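Local atomic coordinates of putative isomerase YbhH (Escherichia coli, PDB entry 6OTV), a protein that is probably an isomerase of the PrpF family, although its substrate and the reaction it carries out have not been established. Residues K2-V7 with E22-D27; A61-S66 with S98-F103; V199-E204 with E228-Q233. All coordinates share one frame; numbering follows the deposited sequence.

Overall arrangement
Strand 3-11 turns back into its antiparallel partner 14-20, and the first of the three contacts, interaction 1, closes just beyond that hairpin, where 22-27, leading into helix 28-39, returns to 2-7. Interaction 2 opens only after that loop has closed: after strand 59-65 the chain passes through strands 73-80 and 87-88 before helix 94-106 comes back to pack on it. Interaction 3 comes later still, joining strand 197-202 to helix 221-237. The three loops thus follow in series, without nesting or crossing. Interactions 1 and 2 are neighbours, with centres about 15 Å apart, and meet where L24 packs on I62 and V7 on F103. Interaction 3 lies on the opposite side of the chain's centre.

Interaction 1. Residues K2-V7 with E22-D27; sequences KKIPCV and EHLPED. With EDO (1,2-ethanediol), chain L.
I4 and P5, at the start of strand 3-11, receive H23 and L24 from the loop beyond the adjoining hairpin strand, and the two pairs touch in different ways. I4 can be followed outward. Its CB bears CG1 anti to the backbone N (chi1 -180°), which sends the longer branch to the loop; CG1 passes H23 CB at 3.9 Å, and the terminal CD1 lies against the H23 carbonyl O at 3.4 Å and L24 CD2 at 3.8 Å. The neighbouring proline serves the imidazole instead. P5 CG sits over one face of the H23 ring, offset toward its rim, in a CH-pi contact 4.0 Å from the centroid and 24° off the ring normal. At the ring edge, in plane, a water bonds to H23 ND1 at 2.9 Å and donates to the P5 carbonyl O at 2.8 Å. Behind the contact, I4 and L24 also touch I38 and I34 of helix 28-39, while strand 346-348 pairs with the K2-V7 backbone. With no direct hydrogen bond between the segments, the contact depends on apolar packing, one CH-pi contact and a water bridge; P5 holds the ring directly over one face and, through the water, at ND1 on its edge, which should restrict rotation of the imidazole.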
ATOM      1  N   LYS A   2     -10.901  -8.143 -35.286  1.00 47.03           N
ATOM      2  CA  LYS A   2     -10.294  -9.244 -36.017  1.00 43.72           C
ATOM      3  C   LYS A   2      -8.851  -9.529 -35.636  1.00 40.37           C
ATOM      4  O   LYS A   2      -8.355 -10.614 -35.960  1.00 45.38           O
ATOM      5  CB  LYS A   2     -10.367  -8.987 -37.530  1.00 48.72           C
ATOM      6  CG  LYS A   2     -11.745  -9.252 -38.110  1.00 60.84           C
ATOM      7  CD  LYS A   2     -12.168 -10.692 -37.841  1.00 72.62           C
ATOM      8  CE  LYS A   2     -13.626 -10.931 -38.205  1.00 80.81           C
ATOM      9  NZ  LYS A   2     -14.558 -10.206 -37.298  1.00 84.39           N
ATOM     10  N   LYS A   3      -8.170  -8.607 -34.960  1.00 35.73           N
ATOM     11  CA  LYS A   3      -6.809  -8.835 -34.503  1.00 33.66           C
ATOM     12  C   LYS A   3      -6.553  -7.974 -33.275  1.00 37.70           C
ATOM     13  O   LYS A   3      -7.206  -6.947 -33.066  1.00 34.57           O
ATOM     14  CB  LYS A   3      -5.782  -8.527 -35.597  1.00 37.35           C
ATOM     15  CG  LYS A   3      -5.759  -7.072 -36.024  1.00 44.12           C
ATOM     16  CD  LYS A   3      -4.637  -6.810 -37.009  1.00 53.66           C
ATOM     17  CE  LYS A   3      -4.562  -5.341 -37.385  1.00 57.23           C
ATOM     18  NZ  LYS A   3      -3.466  -5.089 -38.360  1.00 66.13           N
ATOM     19  N   ILE A   4      -5.586  -8.401 -32.467  1.00 33.35           N
ATOM     20  CA  ILE A   4      -5.258  -7.717 -31.218  1.00 32.59           C
ATOM     21  C   ILE A   4      -3.804  -7.999 -30.851  1.00 34.72           C
ATOM     22  O   ILE A   4      -3.338  -9.139 -30.993  1.00 30.15           O
ATOM     23  CB  ILE A   4      -6.216  -8.144 -30.092  1.00 32.68           C
ATOM     24  CG1 ILE A   4      -5.878  -7.428 -28.784  1.00 37.79           C
ATOM     25  CG2 ILE A   4      -6.185  -9.657 -29.892  1.00 28.93           C
ATOM     26  CD1 ILE A   4      -6.842  -7.745 -27.660  1.00 38.45           C
ATOM     27  N   PRO A   5      -3.043  -6.994 -30.410  1.00 34.08           N
ATOM     28  CA  PRO A   5      -1.693  -7.263 -29.898  1.00 31.23           C
ATOM     29  C   PRO A   5      -1.742  -8.185 -28.690  1.00 36.25           C
ATOM     30  O   PRO A   5      -2.629  -8.080 -27.838  1.00 34.96           O
ATOM     31  CB  PRO A   5      -1.170  -5.870 -29.522  1.00 27.20           C
ATOM     32  CG  PRO A   5      -1.978  -4.928 -30.351  1.00 28.26           C
ATOM     33  CD  PRO A   5      -3.337  -5.553 -30.471  1.00 28.33           C
ATOM     34  N   CYS A   6      -0.773  -9.093 -28.615  1.00 28.35           N
ATOM     35  CA  CYS A   6      -0.786 -10.106 -27.572  1.00 27.51           C
ATOM     36  C   CYS A   6       0.635 -10.570 -27.280  1.00 28.51           C
ATOM     37  O   CYS A   6       1.506 -10.548 -28.153  1.00 29.03           O
ATOM     38  CB  CYS A   6      -1.667 -11.289 -27.979  1.00 30.01           C
ATOM     39  SG  CYS A   6      -1.773 -12.617 -26.765  1.00 34.71           S
ATOM     40  N   VAL A   7       0.855 -10.977 -26.032  1.00 27.46           N
ATOM     41  CA  VAL A   7       2.125 -11.535 -25.582  1.00 26.08           C
ATOM     42  C   VAL A   7       1.817 -12.807 -24.805  1.00 28.01           C
ATOM     43  O   VAL A   7       1.076 -12.766 -23.816  1.00 35.03           O
ATOM     44  CB  VAL A   7       2.918 -10.549 -24.702  1.00 32.36           C
ATOM     45  CG1 VAL A   7       4.145 -11.233 -24.114  1.00 31.02           C
ATOM     46  CG2 VAL A   7       3.325  -9.312 -25.492  1.00 27.59           C
ATOM     47  N   GLU A  22      -6.108  -1.440 -22.750  1.00 39.00           N
ATOM     48  CA  GLU A  22      -6.421  -0.520 -23.842  1.00 43.14           C
ATOM     49  C   GLU A  22      -7.022  -1.249 -25.035  1.00 39.95           C
ATOM     50  O   GLU A  22      -7.907  -0.720 -25.715  1.00 40.59           O
ATOM     51  CB  GLU A  22      -5.162   0.219 -24.292  1.00 44.89           C
ATOM     52  CG  GLU A  22      -4.744   1.392 -23.451  1.00 60.26           C
ATOM     53  CD  GLU A  22      -3.411   1.954 -23.909  1.00 75.11           C
ATOM     54  OE1 GLU A  22      -2.754   1.301 -24.749  1.00 68.70           O
ATOM     55  OE2 GLU A  22      -3.022   3.043 -23.434  1.00 84.81           O
ATOM     56  N   HIS A  23      -6.541  -2.457 -25.314  1.00 34.11           N
ATOM     57  CA  HIS A  23      -6.857  -3.162 -26.547  1.00 33.95           C
ATOM     58  C   HIS A  23      -8.118  -4.008 -26.445  1.00 34.23           C
ATOM     59  O   HIS A  23      -8.402  -4.784 -27.363  1.00 41.86           O
ATOM     60  CB  HIS A  23      -5.667  -4.028 -26.959  1.00 32.75           C
ATOM     61  CG  HIS A  23      -4.416  -3.243 -27.200  1.00 38.52           C
ATOM     62  ND1 HIS A  23      -3.158  -3.749 -26.952  1.00 37.46           N
ATOM     63  CD2 HIS A  23      -4.231  -1.986 -27.668  1.00 35.91           C
ATOM     64  CE1 HIS A  23      -2.251  -2.836 -27.256  1.00 35.81           C
ATOM     65  NE2 HIS A  23      -2.876  -1.758 -27.693  1.00 39.51           N
ATOM     66  N   LEU A  24      -8.881  -3.868 -25.366  1.00 32.73           N
ATOM     67  CA  LEU A  24     -10.092  -4.641 -25.157  1.00 37.19           C
ATOM     68  C   LEU A  24     -11.284  -3.711 -24.963  1.00 39.91           C
ATOM     69  O   LEU A  24     -11.134  -2.604 -24.437  1.00 39.86           O
ATOM     70  CB  LEU A  24      -9.952  -5.561 -23.936  1.00 36.60           C
ATOM     71  CG  LEU A  24      -9.001  -6.750 -24.102  1.00 38.22           C
ATOM     72  CD1 LEU A  24      -8.714  -7.411 -22.764  1.00 31.82           C
ATOM     73  CD2 LEU A  24      -9.588  -7.759 -25.078  1.00 28.42           C
ATOM     74  N   PRO A  25     -12.476  -4.128 -25.384  1.00 38.11           N
ATOM     75  CA  PRO A  25     -13.661  -3.291 -25.191  1.00 43.09           C
ATOM     76  C   PRO A  25     -14.109  -3.295 -23.738  1.00 48.79           C
ATOM     77  O   PRO A  25     -13.814  -4.207 -22.965  1.00 47.02           O
ATOM     78  CB  PRO A  25     -14.708  -3.951 -26.094  1.00 42.93           C
ATOM     79  CG  PRO A  25     -14.310  -5.387 -26.102  1.00 39.11           C
ATOM     80  CD  PRO A  25     -12.801  -5.386 -26.076  1.00 38.74           C
ATOM     81  N   GLU A  26     -14.840  -2.240 -23.376  1.00 57.09           N
ATOM     82  CA  GLU A  26     -15.306  -2.113 -21.999  1.00 61.71           C
ATOM     83  C   GLU A  26     -16.473  -3.052 -21.714  1.00 55.59           C
ATOM     84  O   GLU A  26     -16.657  -3.477 -20.568  1.00 53.84           O
ATOM     85  CB  GLU A  26     -15.689  -0.660 -21.715  1.00 75.38           C
ATOM     86  CG  GLU A  26     -15.965  -0.347 -20.256  1.00 88.69           C
ATOM     87  CD  GLU A  26     -16.132   1.142 -20.009  1.00101.40           C
ATOM     88  OE1 GLU A  26     -15.617   1.943 -20.820  1.00103.62           O
ATOM     89  OE2 GLU A  26     -16.781   1.511 -19.007  1.00105.36           O
ATOM     90  N   ASP A  27     -17.257  -3.395 -22.733  1.00 55.30           N
ATOM     91  CA  ASP A  27     -18.378  -4.307 -22.541  1.00 56.23           C
ATOM     92  C   ASP A  27     -17.871  -5.697 -22.174  1.00 62.25           C
ATOM     93  O   ASP A  27     -17.045  -6.279 -22.884  1.00 59.73           O
ATOM     94  CB  ASP A  27     -19.236  -4.371 -23.801  1.00 58.25           C
ATOM     95  CG  ASP A  27     -20.436  -5.280 -23.636  1.00 71.79           C
ATOM     96  OD1 ASP A  27     -21.298  -4.977 -22.784  1.00 76.64           O
ATOM     97  OD2 ASP A  27     -20.518  -6.298 -24.355  1.00 73.95           O
TER
HETATM   98  C1  EDO L 410      -2.392   1.184 -20.239  1.00 44.25           C
HETATM   99  O1  EDO L 410      -2.820   1.338 -18.880  1.00 37.80           O
HETATM  100  C2  EDO L 410      -2.868  -0.158 -20.785  1.00 49.52           C
HETATM  101  O2  EDO L 410      -4.296  -0.239 -20.702  1.00 44.85           O
HETATM  102  O   HOH W   1      -2.538  -6.256 -25.709  1.00 31.44           O

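Interaction 2. Residues A61-S66 with S98-F103; sequences AIISRS and SGVGAF. With EDO (1,2-ethanediol), chain L.
Within 61-66, I63 makes the close contacts with 98-103, dividing its side chain between V100 and F103, one helical turn apart. The tight part lies around its longer branch. I63 CD1 rests against both methyls of V100, 3.7 Å from V100 CG2 and 3.8 Å from V100 CG1. Nearer the backbone, I63 CG1 approaches F103 CD2 at 3.7 Å, and I63 CB lies 3.9 Å from F103 CD2. With I63 CG1 beside the backbone N (chi1 -44°), this branch runs past the ring and its terminal methyl arrives at the valine. The F103 N to G99 O bond of 3.0 Å belongs to the helical turn that brings V100 and F103 to the same strand residue. All three touching side chains are buried, and no hydrogen bond crosses between the segments.

Farther along the strand, the packing gives way to the more exposed S64 and R65. Here the R65 backbone N donates a nearly straight bond, 2.9 Å and 172°, to O1 of a 1,2-ethanediol that probably came from the crystallisation liquor; R65 also packs on E324 of the second subunit.

Strand 59-65 runs between strands 14-20 and 73-80. Y75 of the latter touches both I63 and V100, while F103 extends the helix packing to L20 of strand 14-20 and to V7 and M9 of strand 3-11.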
ATOM      1  N   ALA A  61      -4.098 -12.641 -18.587  1.00 27.73           N
ATOM      2  CA  ALA A  61      -3.806 -11.551 -17.664  1.00 24.33           C
ATOM      3  C   ALA A  61      -4.004 -10.235 -18.401  1.00 27.20           C
ATOM      4  O   ALA A  61      -3.366  -9.997 -19.433  1.00 29.36           O
ATOM      5  CB  ALA A  61      -2.380 -11.651 -17.118  1.00 24.02           C
ATOM      6  N   ILE A  62      -4.884  -9.387 -17.880  1.00 31.28           N
ATOM      7  CA  ILE A  62      -5.178  -8.088 -18.475  1.00 28.82           C
ATOM      8  C   ILE A  62      -4.529  -7.024 -17.597  1.00 36.10           C
ATOM      9  O   ILE A  62      -4.912  -6.842 -16.435  1.00 33.99           O
ATOM     10  CB  ILE A  62      -6.688  -7.858 -18.622  1.00 30.13           C
ATOM     11  CG1 ILE A  62      -7.308  -8.975 -19.471  1.00 26.18           C
ATOM     12  CG2 ILE A  62      -6.958  -6.487 -19.233  1.00 26.97           C
ATOM     13  CD1 ILE A  62      -8.831  -8.979 -19.478  1.00 28.69           C
ATOM     14  N   ILE A  63      -3.543  -6.321 -18.153  1.00 33.96           N
ATOM     15  CA  ILE A  63      -2.673  -5.426 -17.395  1.00 33.28           C
ATOM     16  C   ILE A  63      -2.935  -3.988 -17.822  1.00 37.85           C
ATOM     17  O   ILE A  63      -3.146  -3.707 -19.009  1.00 33.54           O
ATOM     18  CB  ILE A  63      -1.187  -5.786 -17.597  1.00 29.34           C
ATOM     19  CG1 ILE A  63      -0.971  -7.304 -17.510  1.00 28.44           C
ATOM     20  CG2 ILE A  63      -0.319  -5.052 -16.592  1.00 28.19           C
ATOM     21  CD1 ILE A  63      -1.401  -7.918 -16.203  1.00 32.56           C
ATOM     22  N   SER A  64      -2.901  -3.076 -16.852  1.00 34.85           N
ATOM     23  CA  SER A  64      -3.071  -1.654 -17.117  1.00 33.22           C
ATOM     24  C   SER A  64      -2.446  -0.870 -15.972  1.00 40.35           C
ATOM     25  O   SER A  64      -2.143  -1.419 -14.910  1.00 41.44           O
ATOM     26  CB  SER A  64      -4.547  -1.284 -17.271  1.00 31.10           C
ATOM     27  OG  SER A  64      -5.207  -1.315 -16.018  1.00 34.17           O
ATOM     28  N   ARG A  65      -2.254   0.425 -16.203  1.00 40.08           N
ATOM     29  CA  ARG A  65      -1.861   1.310 -15.116  1.00 40.00           C
ATOM     30  C   ARG A  65      -2.950   1.323 -14.053  1.00 36.24           C
ATOM     31  O   ARG A  65      -4.143   1.330 -14.364  1.00 34.93           O
ATOM     32  CB  ARG A  65      -1.604   2.723 -15.637  1.00 43.84           C
ATOM     33  CG  ARG A  65      -0.311   2.860 -16.426  1.00 52.96           C
ATOM     34  CD  ARG A  65      -0.038   4.309 -16.795  1.00 55.45           C
ATOM     35  NE  ARG A  65       1.227   4.459 -17.509  1.00 60.49           N
ATOM     36  CZ  ARG A  65       1.358   4.350 -18.828  1.00 61.47           C
ATOM     37  NH1 ARG A  65       0.300   4.088 -19.583  1.00 60.99           N
ATOM     38  NH2 ARG A  65       2.549   4.501 -19.391  1.00 61.94           N
ATOM     39  N   SER A  66      -2.536   1.312 -12.790  1.00 36.74           N
ATOM     40  CA  SER A  66      -3.486   1.105 -11.706  1.00 35.46           C
ATOM     41  C   SER A  66      -4.396   2.312 -11.518  1.00 43.60           C
ATOM     42  O   SER A  66      -3.955   3.465 -11.563  1.00 37.02           O
ATOM     43  CB  SER A  66      -2.755   0.810 -10.403  1.00 32.37           C
ATOM     44  OG  SER A  66      -3.690   0.651  -9.351  1.00 39.11           O
ATOM     45  N   SER A  98       3.207 -13.989 -11.775  1.00 24.56           N
ATOM     46  CA  SER A  98       4.659 -13.946 -11.923  1.00 26.88           C
ATOM     47  C   SER A  98       5.088 -13.157 -13.152  1.00 28.94           C
ATOM     48  O   SER A  98       6.194 -12.607 -13.175  1.00 27.71           O
ATOM     49  CB  SER A  98       5.230 -15.363 -12.001  1.00 33.82           C
ATOM     50  OG  SER A  98       4.587 -16.219 -11.077  1.00 50.19           O
ATOM     51  N   GLY A  99       4.247 -13.103 -14.185  1.00 26.80           N
ATOM     52  CA  GLY A  99       4.607 -12.389 -15.393  1.00 24.02           C
ATOM     53  C   GLY A  99       4.185 -10.938 -15.454  1.00 24.73           C
ATOM     54  O   GLY A  99       4.629 -10.212 -16.349  1.00 27.38           O
ATOM     55  N   VAL A 100       3.358 -10.488 -14.508  1.00 26.33           N
ATOM     56  CA  VAL A 100       2.770  -9.153 -14.603  1.00 30.71           C
ATOM     57  C   VAL A 100       3.852  -8.081 -14.548  1.00 32.50           C
ATOM     58  O   VAL A 100       3.872  -7.151 -15.366  1.00 29.01           O
ATOM     59  CB  VAL A 100       1.717  -8.951 -13.499  1.00 26.83           C
ATOM     60  CG1 VAL A 100       1.245  -7.503 -13.468  1.00 30.74           C
ATOM     61  CG2 VAL A 100       0.538  -9.893 -13.716  1.00 24.30           C
ATOM     62  N   GLY A 101       4.772  -8.196 -13.586  1.00 24.75           N
ATOM     63  CA  GLY A 101       5.777  -7.158 -13.401  1.00 24.93           C
ATOM     64  C   GLY A 101       6.678  -6.990 -14.609  1.00 33.39           C
ATOM     65  O   GLY A 101       6.924  -5.870 -15.066  1.00 30.76           O
ATOM     66  N   ALA A 102       7.186  -8.105 -15.142  1.00 33.07           N
ATOM     67  CA  ALA A 102       8.042  -8.037 -16.320  1.00 32.57           C
ATOM     68  C   ALA A 102       7.277  -7.514 -17.528  1.00 32.18           C
ATOM     69  O   ALA A 102       7.828  -6.774 -18.351  1.00 32.49           O
ATOM     70  CB  ALA A 102       8.639  -9.413 -16.619  1.00 26.60           C
ATOM     71  N   PHE A 103       6.003  -7.889 -17.652  1.00 32.46           N
ATOM     72  CA  PHE A 103       5.196  -7.397 -18.761  1.00 31.40           C
ATOM     73  C   PHE A 103       4.965  -5.895 -18.646  1.00 33.28           C
ATOM     74  O   PHE A 103       4.992  -5.177 -19.652  1.00 35.27           O
ATOM     75  CB  PHE A 103       3.866  -8.150 -18.811  1.00 33.92           C
ATOM     76  CG  PHE A 103       2.961  -7.716 -19.928  1.00 32.05           C
ATOM     77  CD1 PHE A 103       3.101  -8.251 -21.199  1.00 36.68           C
ATOM     78  CD2 PHE A 103       1.962  -6.781 -19.706  1.00 35.53           C
ATOM     79  CE1 PHE A 103       2.265  -7.854 -22.233  1.00 35.96           C
ATOM     80  CE2 PHE A 103       1.123  -6.380 -20.735  1.00 39.43           C
ATOM     81  CZ  PHE A 103       1.275  -6.921 -21.999  1.00 34.44           C
TER
HETATM   82  C1  EDO L 410      -2.392   1.184 -20.239  1.00 44.25           C
HETATM   83  O1  EDO L 410      -2.820   1.338 -18.880  1.00 37.80           O
HETATM   84  C2  EDO L 410      -2.868  -0.158 -20.785  1.00 49.52           C
HETATM   85  O2  EDO L 410      -4.296  -0.239 -20.702  1.00 44.85           O

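Interaction 3. Residues V199-E204 with E228-Q233; sequences VIIPAE and ESIRLQ
I230 carries the helix side of this contact, directing its CG2 methyl at V199 and I201 of strand 197-202, but the segment begins with E228, which stays within the helix and does not touch the strand. The E228 carbonyl O accepts the backbone bond from L232 N, and its OE2 forms a salt bridge with R231 NE at 3.3 Å, the donor standing above the carboxylate plane (38° out of it). S229 comes next, its hydroxyl hydrogen-bonded to D185. I230 then reaches the strand: CG2 meets I201 CD1 tip to tip at 4.1 Å and lies a looser 4.4 Å from V199 CG2. Because I230 CG2 is anti to the backbone N and CG1 beside it (chi1 -52°), the short branch, not the longer one, makes these touches. R231 makes no close contact with the strand and carries its guanidinium away from it, NE to E228 and NH2 to the carbonyl O of V243. Q233 closes the segment and, like I230, packs on F184 of strand 182-184.

The result is a purely apolar helix-on-strand seam, buried on both sides. Strand 197-202 runs between strands 187-193 and 250-255; V189 of the former touches V199 and I201, and P251 of the latter touches V199 and R231, bringing helix 221-237 onto this group of strands.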
ATOM      1  N   VAL A 199     -10.430 -23.828   5.441  1.00 46.25           N
ATOM      2  CA  VAL A 199     -10.658 -24.607   6.651  1.00 41.98           C
ATOM      3  C   VAL A 199      -9.669 -25.765   6.631  1.00 47.11           C
ATOM      4  O   VAL A 199      -9.690 -26.599   5.717  1.00 42.62           O
ATOM      5  CB  VAL A 199     -12.114 -25.094   6.763  1.00 44.32           C
ATOM      6  CG1 VAL A 199     -12.624 -25.605   5.422  1.00 45.08           C
ATOM      7  CG2 VAL A 199     -12.239 -26.163   7.836  1.00 44.37           C
ATOM      8  N   ILE A 200      -8.789 -25.797   7.623  1.00 47.10           N
ATOM      9  CA  ILE A 200      -7.687 -26.748   7.662  1.00 36.93           C
ATOM     10  C   ILE A 200      -8.127 -27.964   8.463  1.00 45.20           C
ATOM     11  O   ILE A 200      -8.463 -27.850   9.647  1.00 51.96           O
ATOM     12  CB  ILE A 200      -6.431 -26.101   8.262  1.00 37.23           C
ATOM     13  CG1 ILE A 200      -5.974 -24.951   7.363  1.00 34.86           C
ATOM     14  CG2 ILE A 200      -5.328 -27.130   8.451  1.00 33.59           C
ATOM     15  CD1 ILE A 200      -4.930 -24.074   7.978  1.00 36.63           C
ATOM     16  N   ILE A 201      -8.133 -29.126   7.817  1.00 37.21           N
ATOM     17  CA  ILE A 201      -8.659 -30.360   8.388  1.00 45.12           C
ATOM     18  C   ILE A 201      -7.550 -31.402   8.367  1.00 39.51           C
ATOM     19  O   ILE A 201      -6.973 -31.652   7.306  1.00 35.46           O
ATOM     20  CB  ILE A 201      -9.887 -30.881   7.621  1.00 47.13           C
ATOM     21  CG1 ILE A 201     -10.912 -29.762   7.425  1.00 41.51           C
ATOM     22  CG2 ILE A 201     -10.499 -32.078   8.344  1.00 43.68           C
ATOM     23  CD1 ILE A 201     -11.995 -30.096   6.426  1.00 43.28           C
ATOM     24  N   PRO A 202      -7.220 -32.031   9.495  1.00 41.41           N
ATOM     25  CA  PRO A 202      -6.267 -33.150   9.467  1.00 42.40           C
ATOM     26  C   PRO A 202      -6.834 -34.329   8.689  1.00 41.86           C
ATOM     27  O   PRO A 202      -7.957 -34.777   8.937  1.00 43.10           O
ATOM     28  CB  PRO A 202      -6.073 -33.491  10.950  1.00 39.73           C
ATOM     29  CG  PRO A 202      -6.499 -32.262  11.690  1.00 37.33           C
ATOM     30  CD  PRO A 202      -7.596 -31.658  10.868  1.00 36.51           C
ATOM     31  N   ALA A 203      -6.040 -34.835   7.741  1.00 36.41           N
ATOM     32  CA  ALA A 203      -6.503 -35.922   6.884  1.00 41.71           C
ATOM     33  C   ALA A 203      -6.837 -37.170   7.694  1.00 43.07           C
ATOM     34  O   ALA A 203      -7.804 -37.880   7.384  1.00 44.08           O
ATOM     35  CB  ALA A 203      -5.449 -36.237   5.824  1.00 33.09           C
ATOM     36  N   GLU A 204      -6.056 -37.452   8.740  1.00 37.90           N
ATOM     37  CA  GLU A 204      -6.256 -38.677   9.506  1.00 38.71           C
ATOM     38  C   GLU A 204      -7.593 -38.687  10.235  1.00 46.02           C
ATOM     39  O   GLU A 204      -8.159 -39.760  10.469  1.00 49.35           O
ATOM     40  CB  GLU A 204      -5.107 -38.875  10.496  1.00 35.63           C
ATOM     41  CG  GLU A 204      -3.780 -39.204   9.834  1.00 38.00           C
ATOM     42  CD  GLU A 204      -2.660 -39.410  10.836  1.00 40.64           C
ATOM     43  OE1 GLU A 204      -2.951 -39.529  12.044  1.00 44.39           O
ATOM     44  OE2 GLU A 204      -1.485 -39.447  10.415  1.00 42.95           O
ATOM     45  N   GLU A 228     -17.704 -31.819   2.817  1.00 69.95           N
ATOM     46  CA  GLU A 228     -18.721 -30.795   2.594  1.00 71.26           C
ATOM     47  C   GLU A 228     -19.457 -30.448   3.882  1.00 69.27           C
ATOM     48  O   GLU A 228     -19.760 -29.275   4.130  1.00 68.16           O
ATOM     49  CB  GLU A 228     -19.708 -31.256   1.522  1.00 80.59           C
ATOM     50  CG  GLU A 228     -19.268 -30.946   0.105  1.00 85.71           C
ATOM     51  CD  GLU A 228     -19.257 -29.457  -0.184  1.00 88.41           C
ATOM     52  OE1 GLU A 228     -20.039 -28.718   0.453  1.00 90.71           O
ATOM     53  OE2 GLU A 228     -18.463 -29.025  -1.044  1.00 87.48           O
ATOM     54  N   SER A 229     -19.759 -31.454   4.707  1.00 71.29           N
ATOM     55  CA  SER A 229     -20.417 -31.194   5.984  1.00 71.66           C
ATOM     56  C   SER A 229     -19.617 -30.212   6.827  1.00 73.03           C
ATOM     57  O   SER A 229     -20.187 -29.334   7.484  1.00 75.35           O
ATOM     58  CB  SER A 229     -20.621 -32.506   6.745  1.00 73.45           C
ATOM     59  OG  SER A 229     -21.039 -32.263   8.076  1.00 74.83           O
ATOM     60  N   ILE A 230     -18.290 -30.339   6.813  1.00 71.67           N
ATOM     61  CA  ILE A 230     -17.453 -29.430   7.583  1.00 67.46           C
ATOM     62  C   ILE A 230     -17.325 -28.079   6.885  1.00 67.14           C
ATOM     63  O   ILE A 230     -17.247 -27.040   7.551  1.00 63.42           O
ATOM     64  CB  ILE A 230     -16.078 -30.070   7.835  1.00 62.37           C
ATOM     65  CG1 ILE A 230     -16.247 -31.468   8.430  1.00 59.36           C
ATOM     66  CG2 ILE A 230     -15.242 -29.201   8.762  1.00 63.71           C
ATOM     67  CD1 ILE A 230     -14.944 -32.221   8.603  1.00 54.46           C
ATOM     68  N   ARG A 231     -17.317 -28.061   5.549  1.00 66.96           N
ATOM     69  CA  ARG A 231     -17.128 -26.803   4.831  1.00 64.31           C
ATOM     70  C   ARG A 231     -18.345 -25.899   4.968  1.00 66.13           C
ATOM     71  O   ARG A 231     -18.211 -24.704   5.260  1.00 62.82           O
ATOM     72  CB  ARG A 231     -16.828 -27.066   3.357  1.00 63.18           C
ATOM     73  CG  ARG A 231     -16.504 -25.789   2.598  1.00 67.09           C
ATOM     74  CD  ARG A 231     -16.298 -26.042   1.122  1.00 65.88           C
ATOM     75  NE  ARG A 231     -17.557 -26.210   0.404  1.00 76.30           N
ATOM     76  CZ  ARG A 231     -18.232 -25.215  -0.164  1.00 81.61           C
ATOM     77  NH1 ARG A 231     -17.770 -23.973  -0.099  1.00 76.02           N
ATOM     78  NH2 ARG A 231     -19.370 -25.462  -0.797  1.00 87.63           N
ATOM     79  N   LEU A 232     -19.541 -26.447   4.733  1.00 73.99           N
ATOM     80  CA  LEU A 232     -20.759 -25.666   4.925  1.00 75.97           C
ATOM     81  C   LEU A 232     -20.856 -25.154   6.356  1.00 78.83           C
ATOM     82  O   LEU A 232     -21.263 -24.011   6.590  1.00 87.05           O
ATOM     83  CB  LEU A 232     -21.987 -26.509   4.575  1.00 74.46           C
ATOM     84  CG  LEU A 232     -22.031 -27.172   3.195  1.00 73.63           C
ATOM     85  CD1 LEU A 232     -23.242 -28.084   3.077  1.00 77.09           C
ATOM     86  CD2 LEU A 232     -22.034 -26.132   2.089  1.00 69.44           C
ATOM     87  N   GLN A 233     -20.466 -25.984   7.325  1.00 80.34           N
ATOM     88  CA  GLN A 233     -20.503 -25.567   8.721  1.00 78.61           C
ATOM     89  C   GLN A 233     -19.442 -24.511   9.011  1.00 80.56           C
ATOM     90  O   GLN A 233     -19.686 -23.573   9.780  1.00 85.72           O
ATOM     91  CB  GLN A 233     -20.319 -26.786   9.625  1.00 75.75           C
ATOM     92  CG  GLN A 233     -21.281 -26.858  10.801  1.00 80.13           C
ATOM     93  CD  GLN A 233     -21.209 -28.189  11.530  1.00 81.26           C
ATOM     94  OE1 GLN A 233     -20.977 -29.234  10.918  1.00 74.39           O
ATOM     95  NE2 GLN A 233     -21.401 -28.156  12.844  1.00 85.10           N
TER